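Local coordinates for secreted protein (Streptomyces lividans TK24, PDB 5LXZ) that probably acts as a secreted mononuclear copper-radical oxidase related to galactose oxidase, built round a kelch beta-propeller with a copper site on its axis, at residues Leu78-His83 / Ala245-Thr250; Thr74-Phe79 / Ile223-Glu228; Thr28-Leu33 / Ala545-Thr550; Ser261-Asp266 / Phe295-Ala300; Ser312-Gly317 / Glu350-Val355. The protein carries 1 engineered substitution. All coordinates share one frame; numbering follows the deposited sequence. Where two conformers were deposited one is given.

Four of the five contacts are buried; interaction 2 alone lies partly at the surface. Interactions 1, 4 and 5 join successive blades of the kelch propeller near the strand ends, through one or two backbone or hydroxyl bonds and mostly apolar packing. Interactions 1 and 2 start from the same connection, 78-79, but face different elements: interaction 1 turns inward to the copper, whereas interaction 2 packs outward on strand 226-230 with a serine-aspartate bond and a phenylalanine. Interaction 3 differs in kind, being a short antiparallel strand pair between the propeller and the C-terminal domain. Interactions 1 and 3 supply two copper ligands, and Tyr-298 of interaction 4 packs against both of them.

Interaction 1 (Leu78-His83 / Ala245-Thr250); sequences LFCTGH and ARAYPT. Engineered in segment 245-250: Ala-247 (natural residue Trp). With CU (copper (II) ion), chain B; EDO (1,2-ethanediol), chain P.
The cysteine-tyrosine pair of the copper-radical oxidases lies at the heart of this contact, where the entry to propeller strand 81-85 meets the entry to strand 250-253. Cys-80 holds the third position of a type II turn from Leu-78 to Thr-81, and its positive phi suits that position. Its CB points at the tyrosine, 3.6 Å from Tyr-248 CD1, and CA lies in the plane of the same ring at its edge. With SG set beside the backbone N (chi1 -50°), the sulfur reaches a point 3.7 Å from Tyr-248 CE1, oblique to the phenol, while lying over the centre of one face of the neighbouring Phe-79 ring. In this family the equivalent atoms are characteristically joined in a thioether; in the conformer described here the separation is too long for a covalent bond. The Tyr-248 ring swings back toward the turn although its CB leaves in the other direction, and the phenol oxygen OH binds copper at 2.1 Å. His-461, His-548 and a water also bind the metal; Tyr-460, a further residue of the site, is hydrogen-bonded to the phenol oxygen. Stacking by Tyr-298 also restricts the ring. Residue 247 is an engineered alanine replacing tryptophan; Ala-247 CB is 4.1 Å from Cys-80 CB. Farther along, Pro-249 sets its CD 3.5 Å from Cys-80 O, and Gly-82 CA passes 3.3 Å from Pro-249 O, where a beta carbon would clash. Backbone pairing rests on Tyr-248 N, which donates to Cys-80 O at 2.8 Å. This bond is nearly straight (166°), its donor 26° above the carbonyl plane.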
# COMPACT_ATOMS: atom_id res chain seq x y z
N LEU A 78 13.68 -5.74 -1.49
CA LEU A 78 12.74 -4.61 -1.64
C LEU A 78 11.29 -5.00 -1.58
O LEU A 78 10.41 -4.16 -1.73
CB LEU A 78 13.03 -3.87 -2.92
CG LEU A 78 14.43 -3.32 -2.98
CD1 LEU A 78 14.58 -2.55 -4.27
CD2 LEU A 78 14.82 -2.51 -1.75
N PHE A 79 11.02 -6.25 -1.29
CA PHE A 79 9.72 -6.69 -0.88
C PHE A 79 9.45 -5.94 0.45
O PHE A 79 10.34 -5.80 1.23
CB PHE A 79 9.85 -8.25 -0.73
CG PHE A 79 8.78 -8.93 0.05
CD1 PHE A 79 7.45 -8.59 -0.09
CD2 PHE A 79 9.13 -9.97 0.93
CE1 PHE A 79 6.48 -9.26 0.63
CE2 PHE A 79 8.19 -10.61 1.66
CZ PHE A 79 6.85 -10.27 1.51
N CYS A 80 8.26 -5.48 0.72
CA CYS A 80 8.03 -4.80 2.04
C CYS A 80 8.52 -3.35 2.10
O CYS A 80 8.63 -2.79 3.18
CB CYS A 80 8.67 -5.50 3.29
SG CYS A 80 8.44 -7.27 3.60
N THR A 81 8.84 -2.76 0.96
CA THR A 81 9.23 -1.35 0.94
C THR A 81 8.06 -0.42 0.79
O THR A 81 6.96 -0.84 0.44
CB THR A 81 10.11 -1.07 -0.29
OG1 THR A 81 9.48 -1.64 -1.47
CG2 THR A 81 11.43 -1.61 -0.11
N GLY A 82 8.29 0.87 1.07
CA GLY A 82 7.39 1.94 0.69
C GLY A 82 8.03 2.71 -0.44
O GLY A 82 9.24 2.62 -0.66
N HIS A 83 7.25 3.50 -1.16
CA HIS A 83 7.77 4.11 -2.38
C HIS A 83 6.87 5.19 -2.89
O HIS A 83 5.63 5.05 -2.82
CB HIS A 83 8.04 3.10 -3.47
CG HIS A 83 7.00 2.05 -3.57
ND1 HIS A 83 5.66 2.33 -3.71
CD2 HIS A 83 7.10 0.71 -3.50
CE1 HIS A 83 4.99 1.20 -3.78
NE2 HIS A 83 5.84 0.21 -3.63
N ALA A 245 14.72 1.07 10.83
CA ALA A 245 14.42 -0.09 10.01
C ALA A 245 12.90 -0.18 9.88
O ALA A 245 12.20 -0.01 10.88
CB ALA A 245 14.97 -1.33 10.66
N ARG A 246 12.41 -0.39 8.66
CA ARG A 246 10.98 -0.41 8.42
C ARG A 246 10.62 -1.42 7.35
O ARG A 246 10.99 -1.26 6.20
CB ARG A 246 10.46 0.96 7.97
CG ARG A 246 10.85 2.14 8.86
CD ARG A 246 10.35 3.42 8.17
NE ARG A 246 10.86 4.58 8.87
CZ ARG A 246 10.27 5.19 9.90
NH1 ARG A 246 9.09 4.84 10.34
NH2 ARG A 246 10.85 6.21 10.52
N ALA A 247 9.91 -2.47 7.75
CA ALA A 247 9.14 -3.30 6.84
C ALA A 247 7.74 -2.74 6.80
O ALA A 247 7.09 -2.61 7.84
CB ALA A 247 9.09 -4.76 7.27
N TYR A 248 7.27 -2.41 5.60
CA TYR A 248 5.90 -1.91 5.34
C TYR A 248 5.67 -0.44 5.75
O TYR A 248 4.62 -0.09 6.31
CB TYR A 248 4.83 -2.76 6.01
CG TYR A 248 4.59 -4.12 5.51
CD1 TYR A 248 5.35 -4.70 4.49
CD2 TYR A 248 3.52 -4.81 6.04
CE1 TYR A 248 5.04 -5.98 4.07
CE2 TYR A 248 3.24 -6.07 5.64
CZ TYR A 248 3.99 -6.64 4.66
OH TYR A 248 3.61 -7.90 4.31
N PRO A 249 6.62 0.45 5.48
CA PRO A 249 6.35 1.86 5.72
C PRO A 249 5.51 2.50 4.58
O PRO A 249 5.55 2.04 3.43
CB PRO A 249 7.74 2.46 5.74
CG PRO A 249 8.42 1.72 4.67
CD PRO A 249 7.90 0.29 4.77
N THR A 250 4.80 3.58 4.92
CA THR A 250 4.31 4.46 3.86
C THR A 250 5.28 5.59 3.66
O THR A 250 5.73 6.18 4.63
CB THR A 250 2.92 5.01 4.21
OG1 THR A 250 1.99 3.94 3.98
CG2 THR A 250 2.49 6.17 3.34
CU CU B . 3.28 -8.24 2.31
C1 EDO P . 3.43 2.43 0.19
O1 EDO P . 4.37 2.14 -0.86
C2 EDO P . 3.18 3.89 0.24
O2 EDO P . 4.49 4.46 0.12
O HOH W 1 4.27 -9.80 3.47

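Interaction 2 (Thr74-Phe79 / Ile223-Glu228); sequences TPSDLF and IRDAFE
Here the connection between two propeller blades, running from strand 69-71 to strand 81-85, folds over the start of strand 226-230. Pro-75, Ser-76 and Leu-78 converge on Phe-227, whose CG lies anti to its carbonyl carbon (chi1 -59°), so that the ring projects at the connection. Pro-75 meets it tip to tip, its CG 3.4 Å from Phe-227 CE2. Leu-78 crosses the ring obliquely: a chi2 of -178° carries CD1 away in line with the chain and leaves CD2 beside the ring, 4.0 Å from Phe-227 CE1. Between these two, Ser-76 OG approaches the edge of the ring near its plane, 3.5 Å from Phe-227 CZ. Tyr-236 of strand 235-238 touches Pro-75, Leu-78 and Phe-227 and closes the cluster.

Ile-223 takes the crowded rotamer, with CG1 between the backbone N and the carbonyl carbon (chi1 67°), and its CD1 ends 4.1 Å from Asp-77 O. Asp-77, the centre of an inverse gamma turn, sends OD2 to Ser-45, while OD1 takes a weak bond from Phe-79 N. The polar link is made by Ser-76 and Asp-225, each with its branch beside its own backbone N: Ser-76 OG donates to the anti lone pair of Asp-225 OD2, at 2.6 Å.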
# COMPACT_ATOMS: atom_id res chain seq x y z
N THR A 74 18.84 -6.14 -8.32
CA THR A 74 18.11 -5.73 -7.14
C THR A 74 19.02 -5.88 -5.94
O THR A 74 19.32 -7.01 -5.53
CB THR A 74 16.81 -6.51 -7.02
OG1 THR A 74 16.13 -6.34 -8.27
CG2 THR A 74 15.96 -5.99 -5.87
N PRO A 75 19.44 -4.76 -5.33
CA PRO A 75 20.51 -4.81 -4.33
C PRO A 75 20.12 -5.28 -2.93
O PRO A 75 20.99 -5.69 -2.13
CB PRO A 75 20.98 -3.35 -4.30
CG PRO A 75 19.73 -2.58 -4.58
CD PRO A 75 19.09 -3.38 -5.68
N SER A 76 18.83 -5.22 -2.60
CA SER A 76 18.33 -5.55 -1.26
C SER A 76 16.96 -6.18 -1.42
O SER A 76 16.40 -6.13 -2.50
CB SER A 76 18.16 -4.28 -0.39
OG SER A 76 19.41 -3.69 -0.20
N ASP A 77 16.44 -6.72 -0.34
CA ASP A 77 15.12 -7.33 -0.38
C ASP A 77 14.04 -6.24 -0.31
O ASP A 77 13.53 -5.94 0.77
CB ASP A 77 14.88 -8.36 0.71
CG ASP A 77 13.78 -9.31 0.34
OD1 ASP A 77 13.08 -8.99 -0.65
OD2 ASP A 77 13.61 -10.37 0.98
N LEU A 78 13.68 -5.74 -1.49
CA LEU A 78 12.74 -4.61 -1.64
C LEU A 78 11.29 -5.00 -1.58
O LEU A 78 10.41 -4.16 -1.73
CB LEU A 78 13.03 -3.87 -2.92
CG LEU A 78 14.43 -3.32 -2.98
CD1 LEU A 78 14.58 -2.55 -4.27
CD2 LEU A 78 14.82 -2.51 -1.75
N PHE A 79 11.02 -6.25 -1.29
CA PHE A 79 9.72 -6.69 -0.88
C PHE A 79 9.45 -5.94 0.45
O PHE A 79 10.34 -5.80 1.23
CB PHE A 79 9.85 -8.25 -0.73
CG PHE A 79 8.78 -8.93 0.05
CD1 PHE A 79 7.45 -8.59 -0.09
CD2 PHE A 79 9.13 -9.97 0.93
CE1 PHE A 79 6.48 -9.26 0.63
CE2 PHE A 79 8.19 -10.61 1.66
CZ PHE A 79 6.85 -10.27 1.51
N ILE A 223 14.36 -3.49 7.37
CA ILE A 223 15.68 -2.94 7.09
C ILE A 223 15.59 -1.42 6.84
O ILE A 223 14.49 -0.89 6.68
CB ILE A 223 16.30 -3.64 5.87
CG1 ILE A 223 15.52 -3.31 4.59
CG2 ILE A 223 16.42 -5.15 6.13
CD1 ILE A 223 16.10 -3.95 3.34
N ARG A 224 16.74 -0.75 6.88
CA ARG A 224 16.83 0.69 6.76
C ARG A 224 17.09 1.17 5.34
O ARG A 224 17.03 2.38 5.10
CB ARG A 224 17.94 1.24 7.65
CG ARG A 224 17.76 0.93 9.11
CD ARG A 224 18.89 1.47 10.00
NE ARG A 224 18.50 1.12 11.37
CZ ARG A 224 18.64 -0.09 11.96
NH1 ARG A 224 19.24 -1.12 11.34
NH2 ARG A 224 18.18 -0.29 13.20
N ASP A 225 17.42 0.27 4.43
CA ASP A 225 17.91 0.61 3.11
C ASP A 225 17.00 1.54 2.34
O ASP A 225 15.77 1.37 2.39
CB ASP A 225 18.09 -0.63 2.24
CG ASP A 225 19.04 -1.67 2.84
OD1 ASP A 225 19.17 -1.79 4.08
OD2 ASP A 225 19.64 -2.42 2.03
N ALA A 226 17.58 2.46 1.60
CA ALA A 226 16.84 3.32 0.70
C ALA A 226 17.54 3.54 -0.61
O ALA A 226 18.80 3.65 -0.66
CB ALA A 226 16.56 4.64 1.35
N PHE A 227 16.76 3.66 -1.68
CA PHE A 227 17.32 3.85 -3.01
C PHE A 227 16.43 4.83 -3.77
O PHE A 227 15.26 5.00 -3.44
CB PHE A 227 17.28 2.53 -3.80
CG PHE A 227 18.03 1.41 -3.15
CD1 PHE A 227 17.45 0.63 -2.17
CD2 PHE A 227 19.38 1.22 -3.46
CE1 PHE A 227 18.17 -0.37 -1.54
CE2 PHE A 227 20.10 0.23 -2.79
CZ PHE A 227 19.50 -0.56 -1.87
N GLU A 228 16.98 5.46 -4.79
CA GLU A 228 16.18 6.09 -5.80
C GLU A 228 16.25 5.22 -7.05
O GLU A 228 17.34 4.93 -7.52
CB GLU A 228 16.62 7.49 -6.09
CG GLU A 228 16.38 8.47 -4.95
CD GLU A 228 16.75 9.90 -5.31
OE1 GLU A 228 16.91 10.21 -6.53
OE2 GLU A 228 16.85 10.76 -4.41

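Interaction 3 (Thr28-Leu33 / Ala545-Thr550); sequences TIHAAL and ASTHVT. With CU (copper (II) ion), chain B.
Backbone pairing comes first in this contact: strand 545-547 of the C-terminal galactose oxidase-like domain runs antiparallel to strand 30-33 and extends a propeller blade by one strand. Ala-31 and Ser-546 form a hydrogen-bonded pair, with Ala-31 N to Ser-546 O at 3.1 Å and the return bond, Ser-546 N to Ala-31 O, at 2.8 Å and nearly along the C=O axis. The apolar part is small. Ala-32 CB meets Ala-545 CB at 4.0 Å, and Ile-29, at a classic beta bulge opposite Val-42, lays CG2 obliquely against the His-548 ring, 3.7 Å from CE1.

The polar side chains centre on Thr-547. With OG1 anti to its backbone N (chi1 -165°), the hydroxyl lies over one face of the His-30 ring, toward its rim, while His-30 ND1 pairs with His-83. OG1 donates to Ile-29 O at 2.9 Å, from 43° above the carbonyl plane, and accepts from His-548 ND1 at 2.8 Å, close to the imidazole plane. Water 2 adds a second link, donating to Ile-29 O and accepting from His-548 N. A valine in place of Thr-547 would remove both the acceptor for His-548 ND1 and the donor to Ile-29 O, and would probably leave the imidazole less firmly oriented.

Metal binding falls to the other ring nitrogen: His-548 NE2 coordinates copper at 2.1 Å. With ND1 acting as donor, NE2 carries the lone pair for the metal, so Thr-547 is a second-shell residue that probably helps to fix the rotation of the ligand and may modestly increase its electron donation.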
# COMPACT_ATOMS: atom_id res chain seq x y z
N THR A 28 5.65 -10.55 -8.44
CA THR A 28 5.56 -9.09 -8.35
C THR A 28 4.62 -8.69 -7.22
O THR A 28 3.44 -9.03 -7.21
CB THR A 28 5.03 -8.48 -9.67
OG1 THR A 28 5.88 -8.90 -10.74
CG2 THR A 28 5.01 -6.95 -9.59
N ILE A 29 5.14 -7.89 -6.31
CA ILE A 29 4.39 -7.41 -5.14
C ILE A 29 4.25 -5.87 -5.15
O ILE A 29 3.33 -5.34 -4.53
CB ILE A 29 5.03 -7.90 -3.83
CG1 ILE A 29 4.92 -9.45 -3.81
CG2 ILE A 29 4.40 -7.31 -2.60
CD1 ILE A 29 5.76 -10.08 -2.75
N HIS A 30 5.08 -5.15 -5.90
CA HIS A 30 4.99 -3.72 -6.06
C HIS A 30 5.10 -3.44 -7.53
O HIS A 30 5.93 -4.07 -8.22
CB HIS A 30 6.20 -3.05 -5.41
CG HIS A 30 6.44 -3.41 -3.99
ND1 HIS A 30 6.20 -2.55 -2.94
CD2 HIS A 30 6.88 -4.56 -3.42
CE1 HIS A 30 6.49 -3.14 -1.79
NE2 HIS A 30 6.87 -4.37 -2.06
N ALA A 31 4.40 -2.44 -8.01
CA ALA A 31 4.65 -1.95 -9.34
C ALA A 31 4.47 -0.45 -9.41
O ALA A 31 3.68 0.12 -8.63
CB ALA A 31 3.79 -2.64 -10.36
N ALA A 32 5.19 0.16 -10.31
CA ALA A 32 5.09 1.60 -10.51
C ALA A 32 5.24 1.92 -11.98
O ALA A 32 6.15 1.42 -12.62
CB ALA A 32 6.14 2.33 -9.71
N LEU A 33 4.36 2.75 -12.52
CA LEU A 33 4.54 3.29 -13.84
C LEU A 33 5.57 4.38 -13.79
O LEU A 33 5.48 5.25 -12.96
CB LEU A 33 3.23 3.79 -14.42
CG LEU A 33 3.38 4.50 -15.76
CD1 LEU A 33 3.83 3.52 -16.83
CD2 LEU A 33 2.05 5.15 -16.17
N ALA A 545 2.06 4.05 -7.96
CA ALA A 545 3.01 3.14 -7.34
C ALA A 545 2.16 2.35 -6.34
O ALA A 545 1.69 2.90 -5.34
CB ALA A 545 4.13 3.90 -6.64
N SER A 546 1.93 1.09 -6.63
CA SER A 546 0.94 0.32 -5.95
C SER A 546 1.57 -0.87 -5.24
O SER A 546 2.30 -1.64 -5.85
CB SER A 546 -0.06 -0.17 -6.99
OG SER A 546 -1.13 -0.94 -6.40
N THR A 547 1.19 -1.06 -3.98
CA THR A 547 1.53 -2.27 -3.23
C THR A 547 0.61 -2.38 -2.03
O THR A 547 0.16 -1.38 -1.51
CB THR A 547 2.99 -2.27 -2.70
OG1 THR A 547 3.36 -3.58 -2.28
CG2 THR A 547 3.24 -1.29 -1.51
N HIS A 548 0.30 -3.60 -1.64
CA HIS A 548 -0.48 -3.87 -0.46
C HIS A 548 -1.70 -2.99 -0.36
O HIS A 548 -2.00 -2.45 0.69
CB HIS A 548 0.38 -3.76 0.82
CG HIS A 548 1.47 -4.77 0.94
ND1 HIS A 548 2.60 -4.77 0.17
CD2 HIS A 548 1.63 -5.79 1.83
CE1 HIS A 548 3.42 -5.70 0.58
NE2 HIS A 548 2.84 -6.35 1.57
N VAL A 549 -2.48 -2.90 -1.44
CA VAL A 549 -3.74 -2.22 -1.44
C VAL A 549 -3.60 -0.71 -1.18
O VAL A 549 -4.55 -0.07 -0.72
CB VAL A 549 -4.78 -2.84 -0.45
CG1 VAL A 549 -6.18 -2.65 -1.00
CG2 VAL A 549 -4.55 -4.32 -0.20
N THR A 550 -2.42 -0.17 -1.49
CA THR A 550 -2.04 1.18 -1.09
C THR A 550 -1.39 1.86 -2.29
O THR A 550 -0.42 1.33 -2.84
CB THR A 550 -1.05 1.12 0.10
OG1 THR A 550 -1.62 0.32 1.14
CG2 THR A 550 -0.76 2.52 0.68
CU CU B . 3.28 -8.24 2.31
O HOH W 2 0.90 -5.82 -3.35
O HOH W 1 4.27 -9.80 3.47

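Interaction 4 (Ser261-Asp266 / Phe295-Ala300); sequences SVSGLD and FPTYPA
Val-262 crosses the Phe-295 ring obliquely, its CG1 3.5 Å from Phe-295 CD1. The two belong to consecutive kelch repeats: segment 261-266 leaves the second strand of one four-stranded propeller blade, and segment 295-300 leads into the first strand of the next. CG1 stands anti to the backbone N of Val-262 (chi1 -177°), which also takes it to 4.1 Å from Pro-299 CG, so a single methyl touches both the aromatic and the proline. Within the blade that Phe-295 leads into, Tyr-311 meets its ring edge-to-face and Trp-330 also packs on it.

Beyond the strand the chain turns through positive phi at Ser-263 and again at Gly-264, whose backbone angles themselves require glycine. Ser-263 carries the polar link. With OG anti to its backbone N, the hydroxyl reaches into the curve of the opposing backbone and donates to Phe-295 O at 2.7 Å, from 42° above the carbonyl plane. Pro-296 O is also near, 3.0 Å from Ser-263 OG. An alanine in place of Ser-263 would lack the hydroxyl and would probably leave the Phe-295 carbonyl without this partner, loosening the grip of one blade on the approach to the next.

Thr-297 places OG1 in the crowded position between its N and carbonyl carbon (chi1 66°) and sends it to Gly-317 O, in the loop after strand 309-311 of the same blade. Next to it, Tyr-298 turns away from segment 261-266 to stack on the copper ligand Tyr-248. The same rotamer of Thr-297 leaves its methyl for the glycine: CG2 rests 4.0 Å from Gly-264 CA.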
# COMPACT_ATOMS: atom_id res chain seq x y z
N SER A 261 8.27 9.33 5.80
CA SER A 261 8.23 7.88 6.01
C SER A 261 7.62 7.59 7.38
O SER A 261 8.07 8.14 8.39
CB SER A 261 9.60 7.31 5.90
OG SER A 261 9.52 5.93 6.11
N VAL A 262 6.56 6.78 7.36
CA VAL A 262 5.74 6.49 8.52
C VAL A 262 5.60 5.00 8.72
O VAL A 262 5.29 4.24 7.79
CB VAL A 262 4.35 7.11 8.35
CG1 VAL A 262 3.46 6.90 9.55
CG2 VAL A 262 4.52 8.61 8.12
N SER A 263 5.74 4.62 9.98
CA SER A 263 5.42 3.27 10.44
C SER A 263 6.38 2.23 9.90
O SER A 263 7.51 2.54 9.56
CB SER A 263 3.93 2.95 10.21
OG SER A 263 3.56 1.78 10.99
N GLY A 264 5.95 0.98 9.90
CA GLY A 264 6.75 -0.16 9.57
C GLY A 264 7.13 -0.99 10.79
O GLY A 264 6.92 -0.58 11.92
N LEU A 265 7.59 -2.18 10.53
CA LEU A 265 8.14 -3.06 11.56
C LEU A 265 9.63 -2.87 11.60
O LEU A 265 10.30 -2.85 10.58
CB LEU A 265 7.79 -4.51 11.26
CG LEU A 265 6.31 -4.82 11.11
CD1 LEU A 265 6.15 -6.30 10.77
CD2 LEU A 265 5.58 -4.49 12.38
N ASP A 266 10.15 -2.86 12.82
CA ASP A 266 11.57 -2.68 13.04
C ASP A 266 12.38 -3.97 12.86
O ASP A 266 11.90 -4.97 12.38
CB ASP A 266 11.75 -2.03 14.41
CG ASP A 266 11.74 -3.01 15.55
OD1 ASP A 266 11.61 -4.25 15.36
OD2 ASP A 266 11.90 -2.50 16.68
N PHE A 295 1.13 4.91 13.69
CA PHE A 295 0.13 4.30 12.83
C PHE A 295 0.46 2.83 12.60
O PHE A 295 1.63 2.46 12.69
CB PHE A 295 0.10 4.98 11.44
CG PHE A 295 -0.29 6.42 11.44
CD1 PHE A 295 0.67 7.42 11.58
CD2 PHE A 295 -1.62 6.79 11.30
CE1 PHE A 295 0.30 8.74 11.59
CE2 PHE A 295 -2.00 8.14 11.31
CZ PHE A 295 -1.01 9.11 11.41
N PRO A 296 -0.53 2.05 12.18
CA PRO A 296 -0.24 0.73 11.65
C PRO A 296 0.56 0.81 10.37
O PRO A 296 0.77 1.91 9.88
CB PRO A 296 -1.63 0.14 11.36
CG PRO A 296 -2.53 1.32 11.29
CD PRO A 296 -1.97 2.38 12.15
N THR A 297 0.93 -0.32 9.81
CA THR A 297 1.75 -0.35 8.60
C THR A 297 0.96 0.03 7.37
O THR A 297 -0.26 -0.02 7.35
CB THR A 297 2.39 -1.73 8.39
OG1 THR A 297 1.36 -2.69 8.11
CG2 THR A 297 3.24 -2.11 9.56
N TYR A 298 1.67 0.44 6.33
CA TYR A 298 1.10 0.99 5.11
C TYR A 298 -0.12 1.86 5.38
O TYR A 298 -1.19 1.69 4.73
CB TYR A 298 0.81 -0.10 4.05
CG TYR A 298 2.02 -0.73 3.43
CD1 TYR A 298 3.03 0.04 2.89
CD2 TYR A 298 2.15 -2.12 3.33
CE1 TYR A 298 4.13 -0.54 2.30
CE2 TYR A 298 3.25 -2.71 2.76
CZ TYR A 298 4.23 -1.93 2.21
OH TYR A 298 5.31 -2.57 1.63
N PRO A 299 -0.00 2.85 6.26
CA PRO A 299 -1.14 3.75 6.45
C PRO A 299 -1.40 4.53 5.19
O PRO A 299 -0.49 5.02 4.55
CB PRO A 299 -0.71 4.67 7.59
CG PRO A 299 0.80 4.67 7.45
CD PRO A 299 1.20 3.30 7.00
N ALA A 300 -2.66 4.65 4.79
CA ALA A 300 -2.99 5.40 3.59
C ALA A 300 -3.00 6.89 3.88
O ALA A 300 -3.98 7.40 4.42
CB ALA A 300 -4.33 4.94 3.05

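Interaction 5 (Ser312-Gly317 / Glu350-Val355); sequences SGANAG and ETANTV
An ST turn opens segment 312-317: Ser-312 OG accepts from Ala-314 N, two residues on, at 3.2 Å. To do so the hydroxyl sits in the crowded position between its own backbone N and carbonyl carbon (chi1 73°), and from there it also pairs with Thr-354 OG1 at 2.8 Å, either oxygen being a possible donor. Thr-354 presents both branches to the turn. Its CG2 lies 3.5 Å from Ser-312 CB, while OG1 approaches Ala-314 CB, and that methyl in turn faces Ala-352 CB at 4.1 Å.

The contact joins neighbouring blades of the kelch propeller, with the loop after strand 309-311 packing on the residues that lead into strand 353-356. A single backbone bridge joins Asn-315 to Glu-350. Asn-315 O receives Thr-351 N at 2.9 Å, the donor standing nearly on the C=O axis, and Glu-350 CA makes a CH...O contact with the same oxygen. Water 3 donates to Ala-352 O and, weakly, to Asn-315 O.

The Asn-315 amide is set by its own loop: ND2 donates to Gly-313 O at 2.9 Å within the amide plane, and OD1 takes a weak bond from Gly-317 N. This fixed amide crosses the extended Glu-350 chain obliquely, OD1 lying 3.5 Å from Glu-350 CG, with the amide and carboxylate planes 79° apart. Glu-350 OE2 forms a salt bridge with Arg-325, and OE1 is hydrogen-bonded to Gly-374 N. On the way Glu-350 OE2 skirts Gly-317 CA at 3.4 Å, where a beta carbon would strike OE1, and the backbone angles of Gly-317 alone already call for glycine.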
# COMPACT_ATOMS: atom_id res chain seq x y z
N SER A 312 -6.76 7.87 5.79
CA SER A 312 -8.09 7.36 5.48
C SER A 312 -8.51 6.27 6.47
O SER A 312 -9.67 5.91 6.47
CB SER A 312 -8.14 6.78 4.08
OG SER A 312 -7.45 5.54 4.03
N GLY A 313 -7.58 5.76 7.25
CA GLY A 313 -7.81 4.61 8.11
C GLY A 313 -7.38 3.29 7.49
O GLY A 313 -7.15 2.32 8.22
N ALA A 314 -7.22 3.23 6.17
CA ALA A 314 -6.80 2.00 5.51
C ALA A 314 -5.35 1.72 5.84
O ALA A 314 -4.54 2.66 5.93
CB ALA A 314 -6.97 2.10 4.00
N ASN A 315 -5.02 0.46 6.07
CA ASN A 315 -3.68 0.09 6.51
C ASN A 315 -3.49 -1.40 6.36
O ASN A 315 -4.45 -2.10 6.12
CB ASN A 315 -3.47 0.46 8.00
CG ASN A 315 -4.32 -0.37 8.95
OD1 ASN A 315 -3.87 -1.39 9.43
ND2 ASN A 315 -5.57 0.01 9.15
N ALA A 316 -2.27 -1.86 6.47
CA ALA A 316 -1.93 -3.28 6.28
C ALA A 316 -1.79 -4.03 7.60
O ALA A 316 -1.43 -5.22 7.60
CB ALA A 316 -0.67 -3.43 5.44
N GLY A 317 -2.10 -3.37 8.70
CA GLY A 317 -2.13 -3.98 10.02
C GLY A 317 -0.87 -3.80 10.84
O GLY A 317 -0.01 -2.97 10.53
N GLU A 350 -8.32 -2.75 7.66
CA GLU A 350 -7.12 -3.42 7.17
C GLU A 350 -7.38 -3.99 5.80
O GLU A 350 -8.41 -4.63 5.56
CB GLU A 350 -6.71 -4.55 8.11
CG GLU A 350 -6.13 -4.01 9.43
CD GLU A 350 -5.42 -5.05 10.30
OE1 GLU A 350 -5.16 -6.19 9.83
OE2 GLU A 350 -5.10 -4.70 11.47
N THR A 351 -6.46 -3.79 4.86
CA THR A 351 -6.56 -4.34 3.50
C THR A 351 -7.64 -3.66 2.64
O THR A 351 -8.00 -4.17 1.58
CB THR A 351 -6.64 -5.89 3.46
OG1 THR A 351 -7.97 -6.38 3.73
CG2 THR A 351 -5.65 -6.50 4.41
N ALA A 352 -8.16 -2.51 3.07
CA ALA A 352 -9.01 -1.68 2.27
C ALA A 352 -8.18 -0.86 1.29
O ALA A 352 -7.00 -0.58 1.56
CB ALA A 352 -9.79 -0.74 3.15
N ASN A 353 -8.77 -0.45 0.18
CA ASN A 353 -8.11 0.47 -0.72
C ASN A 353 -8.61 1.87 -0.44
O ASN A 353 -9.71 2.06 0.13
CB ASN A 353 -8.28 0.01 -2.18
CG ASN A 353 -7.10 0.37 -3.04
OD1 ASN A 353 -6.57 1.50 -2.91
ND2 ASN A 353 -6.62 -0.52 -3.85
N THR A 354 -7.84 2.87 -0.87
CA THR A 354 -8.18 4.26 -0.73
C THR A 354 -7.84 4.95 -2.03
O THR A 354 -6.74 4.74 -2.55
CB THR A 354 -7.34 4.95 0.35
OG1 THR A 354 -7.40 4.19 1.57
CG2 THR A 354 -7.83 6.35 0.60
N VAL A 355 -8.74 5.81 -2.49
CA VAL A 355 -8.53 6.61 -3.70
C VAL A 355 -8.94 8.03 -3.45
O VAL A 355 -10.02 8.27 -2.88
CB VAL A 355 -9.38 6.04 -4.89
CG1 VAL A 355 -9.22 6.87 -6.12
CG2 VAL A 355 -8.94 4.63 -5.21
O HOH W 3 -4.98 -1.19 3.31